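Local coordinates for nitrogenase molybdenum-iron protein alpha chain (Clostridium pasteurianum, PDB 4WES), which forms, with the beta chain, the component of nitrogenase that carries the iron-molybdenum cofactor on which dinitrogen is reduced to ammonia, at residues K59-H71 with T239-N251. Numbering follows the deposited sequence.
With ICS (iron-sulfur-molybdenum cluster with interstitial carbon), chain F.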
loop_
_atom_site.group_PDB
_atom_site.type_symbol
_atom_site.label_atom_id
_atom_site.label_comp_id
_atom_site.label_asym_id
_atom_site.label_seq_id
_atom_site.Cartn_x
_atom_site.Cartn_y
_atom_site.Cartn_z
ATOM N N LYS A 59 36.363 5.075 6.670
ATOM C CA LYS A 59 35.582 3.968 6.142
ATOM C C LYS A 59 34.350 4.447 5.392
ATOM O O LYS A 59 34.062 4.018 4.281
ATOM C CB LYS A 59 35.197 3.006 7.272
ATOM C CG LYS A 59 34.619 1.659 6.851
ATOM C CD LYS A 59 33.154 1.632 6.498
ATOM C CE LYS A 59 32.728 0.207 6.240
ATOM N NZ LYS A 59 31.291 0.057 5.882
ATOM N N GLY A 60 33.570 5.307 6.051
ATOM C CA GLY A 60 32.311 5.708 5.460
ATOM C C GLY A 60 32.449 6.570 4.226
ATOM O O GLY A 60 31.558 6.552 3.368
ATOM N N VAL A 61 33.540 7.326 4.142
ATOM C CA VAL A 61 33.718 8.348 3.125
ATOM C C VAL A 61 34.748 7.925 2.076
ATOM O O VAL A 61 34.393 7.630 0.934
ATOM C CB VAL A 61 34.026 9.735 3.752
ATOM C CG1 VAL A 61 34.388 10.748 2.682
ATOM C CG2 VAL A 61 32.825 10.189 4.584
ATOM N N VAL A 62 36.031 7.861 2.419
ATOM C CA VAL A 62 37.032 7.634 1.380
ATOM C C VAL A 62 37.084 6.200 0.884
ATOM O O VAL A 62 37.158 5.942 -0.331
ATOM C CB VAL A 62 38.427 8.129 1.840
ATOM C CG1 VAL A 62 39.500 7.764 0.804
ATOM C CG2 VAL A 62 38.396 9.634 2.071
ATOM N N MET A 63 37.045 5.223 1.775
ATOM C CA MET A 63 37.330 3.836 1.390
ATOM C C MET A 63 36.102 3.039 0.945
ATOM O O MET A 63 36.187 2.261 -0.015
ATOM C CB MET A 63 38.020 3.095 2.516
ATOM C CG MET A 63 39.401 3.633 2.805
ATOM S SD MET A 63 40.539 3.560 1.407
ATOM C CE MET A 63 40.499 1.806 1.055
ATOM N N GLY A 64 34.969 3.212 1.632
ATOM C CA GLY A 64 33.759 2.483 1.338
ATOM C C GLY A 64 33.375 2.373 -0.134
ATOM O O GLY A 64 32.891 1.326 -0.538
ATOM N N PRO A 65 33.528 3.454 -0.903
ATOM C CA PRO A 65 33.120 3.361 -2.301
ATOM C C PRO A 65 33.866 2.365 -3.173
ATOM O O PRO A 65 33.414 2.087 -4.270
ATOM C CB PRO A 65 33.286 4.780 -2.816
ATOM C CG PRO A 65 33.125 5.630 -1.575
ATOM C CD PRO A 65 33.816 4.839 -0.526
ATOM N N ILE A 66 35.035 1.896 -2.748
ATOM C CA ILE A 66 35.774 0.901 -3.559
ATOM C C ILE A 66 34.979 -0.400 -3.522
ATOM O O ILE A 66 34.911 -1.081 -2.502
ATOM C CB ILE A 66 37.217 0.714 -3.078
ATOM C CG1 ILE A 66 37.972 2.035 -3.094
ATOM C CG2 ILE A 66 37.917 -0.328 -3.978
ATOM C CD1 ILE A 66 39.389 1.961 -2.564
ATOM N N LYS A 67 34.361 -0.754 -4.650
ATOM C CA LYS A 67 33.227 -1.662 -4.652
ATOM C C LYS A 67 33.576 -3.128 -4.638
ATOM O O LYS A 67 32.719 -3.955 -4.360
ATOM C CB LYS A 67 32.351 -1.352 -5.869
ATOM C CG LYS A 67 33.034 -1.658 -7.201
ATOM C CD LYS A 67 32.381 -0.993 -8.384
ATOM C CE LYS A 67 33.236 -1.129 -9.611
ATOM N NZ LYS A 67 32.612 -0.488 -10.788
ATOM N N ASP A 68 34.825 -3.472 -5.003
ATOM C CA ASP A 68 35.240 -4.891 -5.055
ATOM C C ASP A 68 36.243 -5.212 -3.953
ATOM O O ASP A 68 36.879 -6.283 -3.976
ATOM C CB ASP A 68 35.753 -5.288 -6.436
ATOM C CG ASP A 68 36.954 -4.491 -6.894
ATOM O OD1 ASP A 68 37.361 -3.528 -6.231
ATOM O OD2 ASP A 68 37.458 -4.860 -7.956
ATOM N N MET A 69 36.322 -4.327 -2.960
ATOM C CA MET A 69 37.033 -4.558 -1.719
ATOM C C MET A 69 36.028 -4.821 -0.615
ATOM O O MET A 69 35.046 -4.082 -0.528
ATOM C CB MET A 69 37.913 -3.321 -1.457
ATOM C CG MET A 69 38.733 -3.243 -0.199
ATOM S SD MET A 69 39.902 -1.875 -0.384
ATOM C CE MET A 69 40.561 -1.923 1.301
ATOM N N VAL A 70 36.246 -5.858 0.201
ATOM C CA VAL A 70 35.372 -6.093 1.365
ATOM C C VAL A 70 35.879 -5.252 2.531
ATOM O O VAL A 70 36.998 -5.402 2.966
ATOM C CB VAL A 70 35.298 -7.594 1.726
ATOM C CG1 VAL A 70 34.679 -7.790 3.106
ATOM C CG2 VAL A 70 34.522 -8.342 0.676
ATOM N N HIS A 71 35.021 -4.332 3.001
ATOM C CA HIS A 71 35.384 -3.418 4.071
ATOM C C HIS A 71 34.816 -3.900 5.399
ATOM O O HIS A 71 33.615 -3.892 5.598
ATOM C CB HIS A 71 34.846 -2.008 3.761
ATOM C CG HIS A 71 35.315 -1.485 2.448
ATOM N ND1 HIS A 71 36.588 -1.025 2.230
ATOM C CD2 HIS A 71 34.644 -1.359 1.286
ATOM C CE1 HIS A 71 36.680 -0.653 0.964
ATOM N NE2 HIS A 71 35.509 -0.823 0.384
ATOM N N THR A 239 38.803 7.227 -10.905
ATOM C CA THR A 239 38.153 8.174 -10.009
ATOM C C THR A 239 38.383 7.637 -8.598
ATOM O O THR A 239 38.071 6.478 -8.272
ATOM C CB THR A 239 36.678 8.338 -10.332
ATOM O OG1 THR A 239 36.603 8.927 -11.634
ATOM C CG2 THR A 239 35.964 9.252 -9.341
ATOM N N LEU A 240 38.973 8.476 -7.744
ATOM C CA LEU A 240 39.193 8.118 -6.348
ATOM C C LEU A 240 38.108 8.757 -5.510
ATOM O O LEU A 240 38.160 9.968 -5.259
ATOM C CB LEU A 240 40.589 8.535 -5.873
ATOM C CG LEU A 240 41.685 7.481 -6.084
ATOM C CD1 LEU A 240 41.827 7.041 -7.508
ATOM C CD2 LEU A 240 42.998 7.935 -5.497
ATOM N N THR A 241 37.085 7.994 -5.087
ATOM C CA THR A 241 36.932 6.551 -5.196
ATOM C C THR A 241 35.549 6.117 -5.735
ATOM O O THR A 241 35.208 4.951 -5.666
ATOM C CB THR A 241 37.184 5.863 -3.842
ATOM O OG1 THR A 241 36.319 6.474 -2.880
ATOM C CG2 THR A 241 38.622 5.987 -3.403
ATOM N N GLY A 242 34.771 7.073 -6.286
ATOM C CA GLY A 242 33.430 6.743 -6.731
ATOM C C GLY A 242 33.400 5.710 -7.857
ATOM O O GLY A 242 34.082 5.859 -8.878
ATOM N N ASP A 243 32.622 4.648 -7.616
ATOM C CA ASP A 243 32.519 3.510 -8.507
ATOM C C ASP A 243 33.863 2.852 -8.814
ATOM O O ASP A 243 33.967 2.155 -9.828
ATOM C CB ASP A 243 31.779 3.877 -9.814
ATOM C CG ASP A 243 31.336 2.653 -10.600
ATOM O OD1 ASP A 243 30.917 1.645 -9.997
ATOM O OD2 ASP A 243 31.437 2.683 -11.865
ATOM N N ALA A 244 34.863 3.005 -7.952
ATOM C CA ALA A 244 36.186 2.489 -8.245
ATOM C C ALA A 244 36.289 0.999 -8.023
ATOM O O ALA A 244 35.727 0.440 -7.087
ATOM C CB ALA A 244 37.223 3.168 -7.358
ATOM N N THR A 245 37.095 0.365 -8.882
ATOM C CA THR A 245 37.663 -0.927 -8.557
ATOM C C THR A 245 38.979 -0.737 -7.825
ATOM O O THR A 245 39.694 0.275 -8.007
ATOM C CB THR A 245 37.933 -1.777 -9.811
ATOM O OG1 THR A 245 38.911 -1.111 -10.602
ATOM C CG2 THR A 245 36.656 -2.024 -10.570
ATOM N N TYR A 246 39.347 -1.755 -7.051
ATOM C CA TYR A 246 40.643 -1.755 -6.393
ATOM C C TYR A 246 41.778 -1.606 -7.400
ATOM O O TYR A 246 42.737 -0.841 -7.206
ATOM C CB TYR A 246 40.766 -3.046 -5.574
ATOM C CG TYR A 246 42.022 -3.158 -4.773
ATOM C CD1 TYR A 246 42.170 -2.479 -3.576
ATOM C CD2 TYR A 246 43.083 -3.976 -5.200
ATOM C CE1 TYR A 246 43.301 -2.581 -2.815
ATOM C CE2 TYR A 246 44.218 -4.091 -4.420
ATOM C CZ TYR A 246 44.344 -3.401 -3.244
ATOM O OH TYR A 246 45.486 -3.509 -2.509
ATOM N N GLU A 247 41.687 -2.338 -8.521
ATOM C CA GLU A 247 42.732 -2.296 -9.534
ATOM C C GLU A 247 42.884 -0.900 -10.125
ATOM O O GLU A 247 44.008 -0.469 -10.424
ATOM C CB GLU A 247 42.430 -3.335 -10.596
ATOM C CG GLU A 247 43.437 -3.372 -11.738
ATOM C CD GLU A 247 43.081 -4.465 -12.700
ATOM O OE1 GLU A 247 42.685 -4.126 -13.832
ATOM O OE2 GLU A 247 43.197 -5.648 -12.317
ATOM N N LYS A 248 41.789 -0.176 -10.310
ATOM C CA LYS A 248 41.925 1.184 -10.831
ATOM C C LYS A 248 42.671 2.067 -9.848
ATOM O O LYS A 248 43.480 2.923 -10.248
ATOM C CB LYS A 248 40.577 1.789 -11.246
ATOM C CG LYS A 248 40.163 1.193 -12.583
ATOM C CD LYS A 248 38.754 1.341 -13.036
ATOM C CE LYS A 248 38.437 2.732 -13.402
ATOM N NZ LYS A 248 37.043 2.923 -13.993
ATOM N N VAL A 249 42.403 1.925 -8.543
ATOM C CA VAL A 249 43.167 2.690 -7.590
ATOM C C VAL A 249 44.653 2.295 -7.634
ATOM O O VAL A 249 45.543 3.155 -7.574
ATOM C CB VAL A 249 42.572 2.571 -6.176
ATOM C CG1 VAL A 249 43.319 3.444 -5.196
ATOM C CG2 VAL A 249 41.078 2.938 -6.165
ATOM N N GLN A 250 44.928 1.001 -7.760
ATOM C CA GLN A 250 46.324 0.548 -7.910
ATOM C C GLN A 250 47.051 1.155 -9.087
ATOM O O GLN A 250 48.269 1.298 -9.053
ATOM C CB GLN A 250 46.384 -0.968 -8.062
ATOM C CG GLN A 250 46.065 -1.753 -6.807
ATOM C CD GLN A 250 46.300 -3.222 -7.047
ATOM O OE1 GLN A 250 45.704 -3.786 -7.978
ATOM N NE2 GLN A 250 47.151 -3.828 -6.243
ATOM N N ASN A 251 46.304 1.507 -10.125
ATOM C CA ASN A 251 46.859 2.117 -11.316
ATOM C C ASN A 251 46.614 3.623 -11.416
ATOM O O ASN A 251 46.748 4.204 -12.493
ATOM C CB ASN A 251 46.344 1.399 -12.547
ATOM C CG ASN A 251 46.934 0.026 -12.691
ATOM O OD1 ASN A 251 48.105 -0.112 -13.028
ATOM N ND2 ASN A 251 46.161 -0.991 -12.392
HETATM FE FE1 ICS F . 34.707 15.867 0.301
HETATM MO MO1 ICS F . 28.779 14.391 3.628
HETATM FE FE2 ICS F . 33.672 14.880 2.542
HETATM FE FE3 ICS F . 32.481 14.393 0.198
HETATM FE FE4 ICS F . 32.469 16.845 1.224
HETATM FE FE5 ICS F . 30.281 16.311 2.485
HETATM FE FE6 ICS F . 31.460 14.323 3.743
HETATM FE FE7 ICS F . 30.286 13.883 1.475
HETATM C CX ICS F . 31.795 15.153 1.927
HETATM S S1A ICS F . 34.490 16.974 2.310
HETATM S S1B ICS F . 30.210 15.897 4.702
HETATM S S2A ICS F . 34.563 13.679 0.833
HETATM S S2B ICS F . 33.454 13.906 4.531
HETATM S S3A ICS F . 30.886 18.340 1.709
HETATM S S3B ICS F . 30.221 12.539 3.271
HETATM S S4A ICS F . 32.832 16.301 -0.975
HETATM S S4B ICS F . 28.564 15.287 1.476
HETATM S S5A ICS F . 30.883 12.968 -0.439
HETATM O O HOH W 1 31.320 3.627 -5.355
HETATM O O HOH W 2 39.936 -4.663 -8.917
#
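Asp68 crosses Tyr246 at about a right angle and presents the syn lone pair of OD1 to Tyr246 N, 2.8 Å away, an example of a short turn binding a helix start; with CG held between the backbone N and carbonyl carbon (chi1 60°), the carboxylate is directed at this first turn of helix 246-250. Its OD2 reaches Glu247 N through a water, while Thr245 OG1 caps Lys248 N.

Lys67 runs extended beyond CG; its CE touches Thr245 CG2, and its NZ meets Asp243 OD1 from above the carboxylate plane at 2.8 Å, also bonding Asp243 O. Glu94 (salt bridge) and Lys92 O, outside the two segments, also bind NZ. Lys67 N donates almost straight to Ala244 O (3.0 Å, 168°).

Ile66 lays CG1 on Thr241, CG2 against Tyr246 CB, and CD1 4.1 Å from Val249 CG2, nearly perpendicular to Val249. Thr241 OG1 donates to Val62 O at 2.7 Å.

Next to Val62, Val61 places CG1 3.5 Å from S2A of the iron-molybdenum cluster. The chemistry implies that buried backbone groups are satisfied where the loop leading into strand 69-74 of one parallel sheet meets the loop after strand 235-239 of another, and that the start of helix 246-250 would favour the negative charge of Asp68.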